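Local structure of Non-reducing end alpha-L-arabinofuranosidase BoGH43B (Bacteroides ovatus, 5JOZ) at residues 322-328 and 357-363; 384-390 and 482-488; 71-76 and 474-478. The protein hydrolyses terminal non-reducing alpha-L-arabinofuranoside residues from xyloglucan branches, converting S units to X units during xyloglucan degradation. One frame throughout, in Å; residues are numbered along the deposited sequence.

Overall arrangement
Contacts 1 and 2 both reach one antiparallel sheet of the C-terminal concanavalin A-like domain, where strands 359-364 and 480-486 are neighbours; their centres are about 12 Å apart, and Ile361 O lies 2.7 Å from Met483 N, a probable hydrogen bond. Strand 325-326 of contact 1 pairs instead with strand 35-36 of the family 43 glycosidase domain. Contact 3 also joins the two domains, its centre about 15 Å from that of contact 1 and about 23 Å from that of contact 2. Along the chain contact 1 closes before contact 2 opens, whereas 71-76 precedes all other segments and 474-478 comes shortly before 482-488. The loop leading into the shared sheet therefore reaches the catalytic domain.

Contact 1. Residues 322-328 and 357-363; sequences DWTFIRN and SPSFIGR
Thr324 and Gly362 form a single antiparallel bridge, a hydrogen-bonded pair with CA atoms 5.1 Å apart, at the border of a sheet in the concanavalin A-like domain. Gly362 N gives Thr324 O a nearly straight bond (N-H...O 167°), while the return bond from Thr324 N to Gly362 O is bent and weak. Toward the other end the backbones part around a water, which accepts from Ile326 N and lies within bonding distance of Ser357 OG, Pro358 O and Phe360 O, more acceptors than it has protons.

On one side of the bridge Arg363 lies over the six-membered ring of Trp323, its CZ 4.8 Å from the ring centroid, a cation-pi contact with the guanidinium upright on the ring, the planes 89° apart. A bend at chi3 (86°) brings NE over the ring face, and Trp323 NE1 is held by Asp312. Ile361 CG2 packs against Trp323 CB. Ile361 CD1 sits 3.5 Å from Phe325 CE2, the isoleucine and phenylalanine running alongside each other. Further on, Ile326 CD1 stands over the face of the Phe360 ring, 4.2 Å from its centroid, a CH-pi contact. The hydroxyl Ser357 OG donates to Ile326 O at 2.6 Å, nearly in line with the carbonyl bond.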
loop_
_atom_site.group_PDB
_atom_site.type_symbol
_atom_site.label_atom_id
_atom_site.label_comp_id
_atom_site.label_asym_id
_atom_site.label_seq_id
_atom_site.Cartn_x
_atom_site.Cartn_y
_atom_site.Cartn_z
ATOM N N ASP A 322 -2.414 -11.662 0.099
ATOM C CA ASP A 322 -1.207 -10.835 0.247
ATOM C C ASP A 322 -0.377 -10.782 -1.052
ATOM O O ASP A 322 0.380 -9.820 -1.263
ATOM C CB ASP A 322 -0.292 -11.354 1.391
ATOM C CG ASP A 322 -0.927 -11.242 2.790
ATOM O OD1 ASP A 322 -1.172 -10.122 3.274
ATOM O OD2 ASP A 322 -1.151 -12.287 3.433
ATOM N N TRP A 323 -0.494 -11.809 -1.905
ATOM C CA TRP A 323 0.278 -11.859 -3.162
ATOM C C TRP A 323 -0.168 -10.777 -4.126
ATOM O O TRP A 323 -1.363 -10.495 -4.263
ATOM C CB TRP A 323 0.237 -13.248 -3.805
ATOM C CG TRP A 323 0.986 -14.245 -2.971
ATOM C CD1 TRP A 323 0.476 -15.316 -2.303
ATOM C CD2 TRP A 323 2.381 -14.213 -2.675
ATOM N NE1 TRP A 323 1.476 -15.971 -1.624
ATOM C CE2 TRP A 323 2.657 -15.310 -1.835
ATOM C CE3 TRP A 323 3.432 -13.364 -3.049
ATOM C CZ2 TRP A 323 3.939 -15.578 -1.356
ATOM C CZ3 TRP A 323 4.701 -13.629 -2.577
ATOM C CH2 TRP A 323 4.950 -14.728 -1.741
ATOM N N THR A 324 0.819 -10.170 -4.780
ATOM C CA THR A 324 0.633 -8.920 -5.497
ATOM C C THR A 324 1.420 -8.902 -6.814
ATOM O O THR A 324 2.567 -9.355 -6.870
ATOM C CB THR A 324 1.097 -7.738 -4.608
ATOM O OG1 THR A 324 0.575 -7.900 -3.284
ATOM C CG2 THR A 324 0.597 -6.435 -5.156
ATOM N N PHE A 325 0.797 -8.330 -7.845
ATOM C CA PHE A 325 1.346 -8.239 -9.202
ATOM C C PHE A 325 1.675 -6.798 -9.567
ATOM O O PHE A 325 1.182 -5.867 -8.933
ATOM C CB PHE A 325 0.318 -8.770 -10.202
ATOM C CG PHE A 325 -0.114 -10.162 -9.926
ATOM C CD1 PHE A 325 -1.131 -10.420 -8.997
ATOM C CD2 PHE A 325 0.490 -11.229 -10.571
ATOM C CE1 PHE A 325 -1.531 -11.723 -8.710
ATOM C CE2 PHE A 325 0.090 -12.534 -10.297
ATOM C CZ PHE A 325 -0.915 -12.778 -9.364
ATOM N N ILE A 326 2.499 -6.630 -10.598
ATOM C CA ILE A 326 2.801 -5.321 -11.183
ATOM C C ILE A 326 1.883 -5.064 -12.401
ATOM O O ILE A 326 1.932 -5.808 -13.385
ATOM C CB ILE A 326 4.270 -5.231 -11.612
ATOM C CG1 ILE A 326 5.197 -5.461 -10.396
ATOM C CG2 ILE A 326 4.529 -3.873 -12.250
ATOM C CD1 ILE A 326 6.681 -5.536 -10.707
ATOM N N ARG A 327 1.051 -4.021 -12.319
ATOM C CA ARG A 327 0.053 -3.675 -13.363
ATOM C C ARG A 327 -0.897 -4.845 -13.625
ATOM O O ARG A 327 -1.121 -5.624 -12.707
ATOM C CB ARG A 327 0.748 -3.152 -14.615
ATOM C CG ARG A 327 1.718 -2.028 -14.282
ATOM C CD ARG A 327 2.206 -1.280 -15.512
ATOM N NE ARG A 327 3.251 -0.329 -15.140
ATOM C CZ ARG A 327 4.506 -0.661 -14.831
ATOM N NH1 ARG A 327 4.922 -1.927 -14.904
ATOM N NH2 ARG A 327 5.372 0.285 -14.470
ATOM N N ASN A 328 -1.458 -4.982 -14.831
ATOM C CA ASN A 328 -2.463 -6.020 -15.110
ATOM C C ASN A 328 -1.849 -7.371 -15.554
ATOM O O ASN A 328 -1.382 -7.497 -16.687
ATOM C CB ASN A 328 -3.439 -5.514 -16.162
ATOM C CG ASN A 328 -4.176 -4.266 -15.702
ATOM O OD1 ASN A 328 -3.942 -3.160 -16.199
ATOM N ND2 ASN A 328 -5.047 -4.436 -14.719
ATOM N N SER A 357 3.209 -5.810 -17.467
ATOM C CA SER A 357 3.211 -6.725 -16.327
ATOM C C SER A 357 4.230 -7.854 -16.481
ATOM O O SER A 357 3.947 -8.862 -17.150
ATOM C CB SER A 357 1.812 -7.290 -16.114
ATOM O OG SER A 357 1.729 -7.978 -14.882
ATOM N N PRO A 358 5.414 -7.707 -15.840
ATOM C CA PRO A 358 6.370 -8.805 -15.796
ATOM C C PRO A 358 5.888 -9.951 -14.905
ATOM O O PRO A 358 5.057 -9.737 -14.026
ATOM C CB PRO A 358 7.627 -8.159 -15.208
ATOM C CG PRO A 358 7.160 -6.968 -14.465
ATOM C CD PRO A 358 5.824 -6.574 -14.988
ATOM N N SER A 359 6.402 -11.154 -15.139
ATOM C CA SER A 359 6.070 -12.314 -14.312
ATOM C C SER A 359 6.690 -12.179 -12.893
ATOM O O SER A 359 7.725 -12.769 -12.563
ATOM C CB SER A 359 6.509 -13.608 -15.007
ATOM O OG SER A 359 6.053 -13.640 -16.357
ATOM N N PHE A 360 6.025 -11.373 -12.079
ATOM C CA PHE A 360 6.453 -11.040 -10.729
ATOM C C PHE A 360 5.243 -11.223 -9.832
ATOM O O PHE A 360 4.141 -10.805 -10.192
ATOM C CB PHE A 360 6.934 -9.582 -10.668
ATOM C CG PHE A 360 7.200 -9.075 -9.268
ATOM C CD1 PHE A 360 6.166 -8.557 -8.485
ATOM C CD2 PHE A 360 8.483 -9.086 -8.748
ATOM C CE1 PHE A 360 6.410 -8.087 -7.214
ATOM C CE2 PHE A 360 8.738 -8.617 -7.474
ATOM C CZ PHE A 360 7.699 -8.119 -6.705
ATOM N N ILE A 361 5.450 -11.865 -8.689
ATOM C CA ILE A 361 4.419 -12.022 -7.666
ATOM C C ILE A 361 5.098 -11.801 -6.321
ATOM O O ILE A 361 6.007 -12.548 -5.931
ATOM C CB ILE A 361 3.746 -13.412 -7.709
ATOM C CG1 ILE A 361 3.234 -13.702 -9.138
ATOM C CG2 ILE A 361 2.598 -13.493 -6.693
ATOM C CD1 ILE A 361 2.380 -14.948 -9.302
ATOM N N GLY A 362 4.672 -10.763 -5.616
ATOM C CA GLY A 362 5.351 -10.379 -4.391
ATOM C C GLY A 362 4.440 -9.894 -3.299
ATOM O O GLY A 362 3.218 -9.843 -3.454
ATOM N N ARG A 363 5.062 -9.537 -2.183
ATOM C CA ARG A 363 4.333 -8.981 -1.080
ATOM C C ARG A 363 5.122 -7.910 -0.366
ATOM O O ARG A 363 6.357 -7.897 -0.398
ATOM C CB ARG A 363 3.885 -10.090 -0.134
ATOM C CG ARG A 363 4.954 -10.661 0.773
ATOM C CD ARG A 363 4.312 -11.373 1.947
ATOM N NE ARG A 363 3.981 -12.752 1.646
ATOM C CZ ARG A 363 3.371 -13.576 2.488
ATOM N NH1 ARG A 363 2.996 -13.168 3.695
ATOM N NH2 ARG A 363 3.125 -14.821 2.111
HETATM O O HOH W 1 3.259 -8.755 -12.339
#

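Contact 2. Residues 384-390 and 482-488; sequences NEEAGLV and GMYASGN
Asn488 bridges two acceptors of the segment 384-390 with its amide nitrogen: ND2 donates to Glu386 OE2 at 3.0 Å and to Asn384 O at 3.2 Å. Both acceptors lie close to the amide plane, yet OE2 is approached from above the carboxylate, whose plane stands 85° from the amide. In return Asn384 ND2 donates to Gly487 O at 2.7 Å, on a lone pair in the carbonyl plane. Water 2 gives its protons to Glu386 OE2 and Asn488 OD1 and accepts from Tyr484 OH, joining the three side chains. With an alanine in place of Asn488, Asn384 O and Glu386 OE2 would probably both lose this shared donor, and water 2 one of its two acceptors.

Val390 CG2 presses on Tyr484 CB at 3.6 Å; with CG anti to the backbone N (chi1 180°), the tyrosine ring extends past the valine toward the water. Ala387 CB meets Ala485 CB and Leu389 CD2 meets Met483 CG, on the sheet face opposite Val390 and Tyr484.

A second shell fixes the polar end: Ser486 OG accepts from Asn488 N in an ST turn, Arg415 forms a salt bridge with Glu386 OE2, Asn351 bonds Asn488 OD1, and Phe352 stacks on Tyr484. Paired backbone bonds join strand 480-486 to strands 386-387 and 389-392, separated by a corner at Gly388, in a concanavalin A-like beta-sandwich.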
loop_
_atom_site.group_PDB
_atom_site.type_symbol
_atom_site.label_atom_id
_atom_site.label_comp_id
_atom_site.label_asym_id
_atom_site.label_seq_id
_atom_site.Cartn_x
_atom_site.Cartn_y
_atom_site.Cartn_z
ATOM N N ASN A 384 20.154 -15.304 -21.060
ATOM C CA ASN A 384 19.065 -14.328 -20.820
ATOM C C ASN A 384 17.942 -14.779 -19.856
ATOM O O ASN A 384 17.088 -13.971 -19.487
ATOM C CB ASN A 384 18.446 -13.815 -22.154
ATOM C CG ASN A 384 17.899 -14.937 -23.059
ATOM O OD1 ASN A 384 18.661 -15.621 -23.741
ATOM N ND2 ASN A 384 16.577 -15.087 -23.108
ATOM N N GLU A 385 17.955 -16.047 -19.449
ATOM C CA GLU A 385 16.854 -16.661 -18.711
ATOM C C GLU A 385 17.178 -16.689 -17.236
ATOM O O GLU A 385 18.287 -17.086 -16.826
ATOM C CB GLU A 385 16.610 -18.083 -19.202
ATOM C CG GLU A 385 16.177 -18.146 -20.657
ATOM C CD GLU A 385 15.773 -19.538 -21.096
ATOM O OE1 GLU A 385 16.339 -20.522 -20.580
ATOM O OE2 GLU A 385 14.892 -19.645 -21.977
ATOM N N GLU A 386 16.210 -16.254 -16.439
ATOM C CA GLU A 386 16.416 -16.114 -15.013
ATOM C C GLU A 386 15.112 -16.196 -14.236
ATOM O O GLU A 386 14.031 -15.909 -14.757
ATOM C CB GLU A 386 17.171 -14.806 -14.718
ATOM C CG GLU A 386 16.475 -13.560 -15.245
ATOM C CD GLU A 386 17.356 -12.317 -15.289
ATOM O OE1 GLU A 386 18.601 -12.433 -15.447
ATOM O OE2 GLU A 386 16.779 -11.210 -15.195
ATOM N N ALA A 387 15.236 -16.627 -12.990
ATOM C CA ALA A 387 14.113 -16.695 -12.075
ATOM C C ALA A 387 14.627 -16.810 -10.649
ATOM O O ALA A 387 15.700 -17.379 -10.404
ATOM C CB ALA A 387 13.214 -17.881 -12.402
ATOM N N GLY A 388 13.859 -16.273 -9.709
ATOM C CA GLY A 388 14.251 -16.274 -8.318
ATOM C C GLY A 388 13.442 -15.280 -7.529
ATOM O O GLY A 388 12.242 -15.139 -7.768
ATOM N N LEU A 389 14.113 -14.594 -6.596
ATOM C CA LEU A 389 13.501 -13.600 -5.725
ATOM C C LEU A 389 14.031 -12.214 -6.011
ATOM O O LEU A 389 15.186 -12.048 -6.394
ATOM C CB LEU A 389 13.748 -13.932 -4.257
ATOM C CG LEU A 389 13.289 -15.312 -3.797
ATOM C CD1 LEU A 389 13.561 -15.486 -2.316
ATOM C CD2 LEU A 389 11.822 -15.571 -4.130
ATOM N N VAL A 390 13.171 -11.215 -5.818
ATOM C CA VAL A 390 13.526 -9.820 -6.060
ATOM C C VAL A 390 13.076 -8.934 -4.896
ATOM O O VAL A 390 11.968 -9.100 -4.370
ATOM C CB VAL A 390 12.916 -9.312 -7.389
ATOM C CG1 VAL A 390 13.167 -7.812 -7.589
ATOM C CG2 VAL A 390 13.501 -10.110 -8.548
ATOM N N GLY A 482 9.423 -10.477 -3.767
ATOM C CA GLY A 482 8.628 -11.350 -4.610
ATOM C C GLY A 482 9.363 -12.344 -5.486
ATOM O O GLY A 482 10.547 -12.197 -5.773
ATOM N N MET A 483 8.609 -13.348 -5.920
ATOM C CA MET A 483 9.057 -14.346 -6.895
ATOM C C MET A 483 9.051 -13.697 -8.271
ATOM O O MET A 483 8.209 -12.841 -8.556
ATOM C CB MET A 483 8.133 -15.566 -6.876
ATOM C CG MET A 483 8.128 -16.278 -5.534
ATOM S SD MET A 483 6.779 -17.434 -5.286
ATOM C CE MET A 483 5.403 -16.308 -5.080
ATOM N N TYR A 484 9.989 -14.105 -9.112
ATOM C CA TYR A 484 10.225 -13.436 -10.389
ATOM C C TYR A 484 10.793 -14.401 -11.424
ATOM O O TYR A 484 11.606 -15.259 -11.085
ATOM C CB TYR A 484 11.198 -12.277 -10.178
ATOM C CG TYR A 484 11.544 -11.488 -11.414
ATOM C CD1 TYR A 484 10.579 -10.724 -12.057
ATOM C CD2 TYR A 484 12.852 -11.474 -11.930
ATOM C CE1 TYR A 484 10.890 -9.968 -13.179
ATOM C CE2 TYR A 484 13.174 -10.720 -13.057
ATOM C CZ TYR A 484 12.185 -9.970 -13.676
ATOM O OH TYR A 484 12.455 -9.221 -14.797
ATOM N N ALA A 485 10.349 -14.238 -12.672
ATOM C CA ALA A 485 10.915 -14.907 -13.831
ATOM C C ALA A 485 10.915 -13.969 -15.054
ATOM O O ALA A 485 9.941 -13.281 -15.306
ATOM C CB ALA A 485 10.113 -16.159 -14.138
ATOM N N SER A 486 11.999 -13.965 -15.819
ATOM C CA SER A 486 12.063 -13.199 -17.063
ATOM C C SER A 486 13.115 -13.771 -18.011
ATOM O O SER A 486 14.195 -14.180 -17.577
ATOM C CB SER A 486 12.377 -11.729 -16.760
ATOM O OG SER A 486 12.570 -10.973 -17.946
ATOM N N GLY A 487 12.799 -13.790 -19.302
ATOM C CA GLY A 487 13.771 -14.137 -20.327
ATOM C C GLY A 487 14.376 -12.946 -21.047
ATOM O O GLY A 487 15.108 -13.135 -22.005
ATOM N N ASN A 488 14.053 -11.725 -20.619
ATOM C CA ASN A 488 14.734 -10.503 -21.087
ATOM C C ASN A 488 14.840 -10.381 -22.623
ATOM O O ASN A 488 15.937 -10.472 -23.195
ATOM C CB ASN A 488 16.119 -10.389 -20.424
ATOM C CG ASN A 488 16.032 -10.184 -18.924
ATOM O OD1 ASN A 488 15.599 -9.138 -18.462
ATOM N ND2 ASN A 488 16.441 -11.186 -18.159
HETATM O O HOH W 2 14.921 -9.164 -15.685
#

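Contact 3. Residues 71-76 and 474-478; sequences STGGQY and GGFTG
The interface between the five-bladed beta-propeller of family 43 and the C-terminal concanavalin A-like domain is bridged here by the loop 71-73, running into strand 74-83 of the propeller, and the loop 474-478, leading into strand 480-486. Ser71 meets Thr477 and the backbone of Phe476. Its hydroxyl OG is 2.9 Å from Thr477 OG1, a hydrogen bond in which either oxygen could be the donor. The same OG receives a weak bond from Phe476 N, which also donates to Ser71 O at 3.1 Å, approaching from above the carbonyl plane. One amide is thus shared between two acceptors of a single serine. Gly475 makes room for this: its CA lies 3.2 Å from Ser71 OG, and a CB there would clash with that oxygen.

The phenylalanine ring reaches toward the propeller. Its CB comes within 3.4 Å of Ser71 O, which also lies at the ring's edge near its plane. A chi1 of -70° turns CD2 and CE2 to segment 71-76, where Thr72 and Tyr76 approach obliquely from the two sides of the ring plane. Tyr76 OH is 3.9 Å from Phe476 CE2. The two rings pair obliquely, planes 62° apart. Tyr76 OH donates to Thr72 O at 2.6 Å, which ties the hydroxyl to its own loop.

Tyr76 also packs edge-to-face with Tyr94 and Phe33. Its side chain lies about 5 Å from that of Asp126, inferred to modulate the catalytic glutamate, and about 6 Å from that of Asp16, the inferred proton acceptor. The C-terminal loop therefore touches a residue beside the probable catalytic centre, through an oblique ring contact in which the tyrosine hydroxyl comes nearest. Between the two segments the hydrogen bonds all involve Ser71, while Phe476 O accepts from Arg268.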
loop_
_atom_site.group_PDB
_atom_site.type_symbol
_atom_site.label_atom_id
_atom_site.label_comp_id
_atom_site.label_asym_id
_atom_site.label_seq_id
_atom_site.Cartn_x
_atom_site.Cartn_y
_atom_site.Cartn_z
ATOM N N SER A 71 5.405 3.669 -9.100
ATOM C CA SER A 71 5.577 4.480 -7.897
ATOM C C SER A 71 4.806 5.803 -7.919
ATOM O O SER A 71 4.423 6.281 -6.859
ATOM C CB SER A 71 7.063 4.740 -7.605
ATOM O OG SER A 71 7.264 4.977 -6.229
ATOM N N THR A 72 4.618 6.399 -9.102
ATOM C CA THR A 72 3.835 7.632 -9.278
ATOM C C THR A 72 2.604 7.465 -10.183
ATOM O O THR A 72 1.879 8.428 -10.405
ATOM C CB THR A 72 4.728 8.762 -9.844
ATOM O OG1 THR A 72 5.387 8.299 -11.028
ATOM C CG2 THR A 72 5.782 9.194 -8.823
ATOM N N GLY A 73 2.364 6.261 -10.701
ATOM C CA GLY A 73 1.152 5.957 -11.471
ATOM C C GLY A 73 0.236 5.002 -10.720
ATOM O O GLY A 73 0.606 4.449 -9.668
ATOM N N GLY A 74 -0.963 4.824 -11.264
ATOM C CA GLY A 74 -1.973 3.918 -10.728
ATOM C C GLY A 74 -2.854 4.499 -9.633
ATOM O O GLY A 74 -3.231 5.666 -9.681
ATOM N N GLN A 75 -3.189 3.674 -8.640
ATOM C CA GLN A 75 -4.161 4.048 -7.609
ATOM C C GLN A 75 -3.586 4.919 -6.487
ATOM O O GLN A 75 -2.660 4.504 -5.788
ATOM C CB GLN A 75 -4.799 2.789 -7.024
ATOM C CG GLN A 75 -5.584 1.971 -8.027
ATOM C CD GLN A 75 -6.712 2.758 -8.701
ATOM O OE1 GLN A 75 -7.186 3.750 -8.166
ATOM N NE2 GLN A 75 -7.147 2.305 -9.876
ATOM N N TYR A 76 -4.151 6.121 -6.342
ATOM C CA TYR A 76 -3.773 7.114 -5.329
ATOM C C TYR A 76 -4.768 6.986 -4.169
ATOM O O TYR A 76 -5.483 5.989 -4.091
ATOM C CB TYR A 76 -3.772 8.529 -5.934
ATOM C CG TYR A 76 -2.487 8.940 -6.580
ATOM C CD1 TYR A 76 -1.925 8.159 -7.587
ATOM C CD2 TYR A 76 -1.835 10.124 -6.211
ATOM C CE1 TYR A 76 -0.737 8.526 -8.210
ATOM C CE2 TYR A 76 -0.643 10.509 -6.834
ATOM C CZ TYR A 76 -0.098 9.699 -7.836
ATOM O OH TYR A 76 1.075 10.024 -8.475
ATOM N N GLY A 474 12.584 8.220 -4.664
ATOM C CA GLY A 474 11.376 9.011 -4.900
ATOM C C GLY A 474 10.138 8.133 -5.045
ATOM O O GLY A 474 10.191 6.916 -4.837
ATOM N N GLY A 475 9.022 8.758 -5.399
ATOM C CA GLY A 475 7.753 8.058 -5.562
ATOM C C GLY A 475 7.011 7.834 -4.257
ATOM O O GLY A 475 7.383 8.394 -3.230
ATOM N N PHE A 476 5.980 6.987 -4.306
ATOM C CA PHE A 476 4.981 6.861 -3.242
ATOM C C PHE A 476 4.810 5.446 -2.704
ATOM O O PHE A 476 3.817 5.150 -2.003
ATOM C CB PHE A 476 3.622 7.371 -3.766
ATOM C CG PHE A 476 3.571 8.853 -3.980
ATOM C CD1 PHE A 476 3.605 9.719 -2.895
ATOM C CD2 PHE A 476 3.487 9.386 -5.263
ATOM C CE1 PHE A 476 3.548 11.100 -3.083
ATOM C CE2 PHE A 476 3.436 10.763 -5.456
ATOM C CZ PHE A 476 3.470 11.619 -4.365
ATOM N N THR A 477 5.769 4.573 -3.019
ATOM C CA THR A 477 5.695 3.166 -2.643
ATOM C C THR A 477 6.820 2.785 -1.685
ATOM O O THR A 477 7.657 3.617 -1.314
ATOM C CB THR A 477 5.754 2.274 -3.890
ATOM O OG1 THR A 477 6.947 2.561 -4.628
ATOM C CG2 THR A 477 4.532 2.509 -4.762
ATOM N N GLY A 478 6.778 1.525 -1.260
ATOM C CA GLY A 478 7.805 0.896 -0.431
ATOM C C GLY A 478 8.107 -0.505 -0.946
ATOM O O GLY A 478 7.467 -1.004 -1.878
#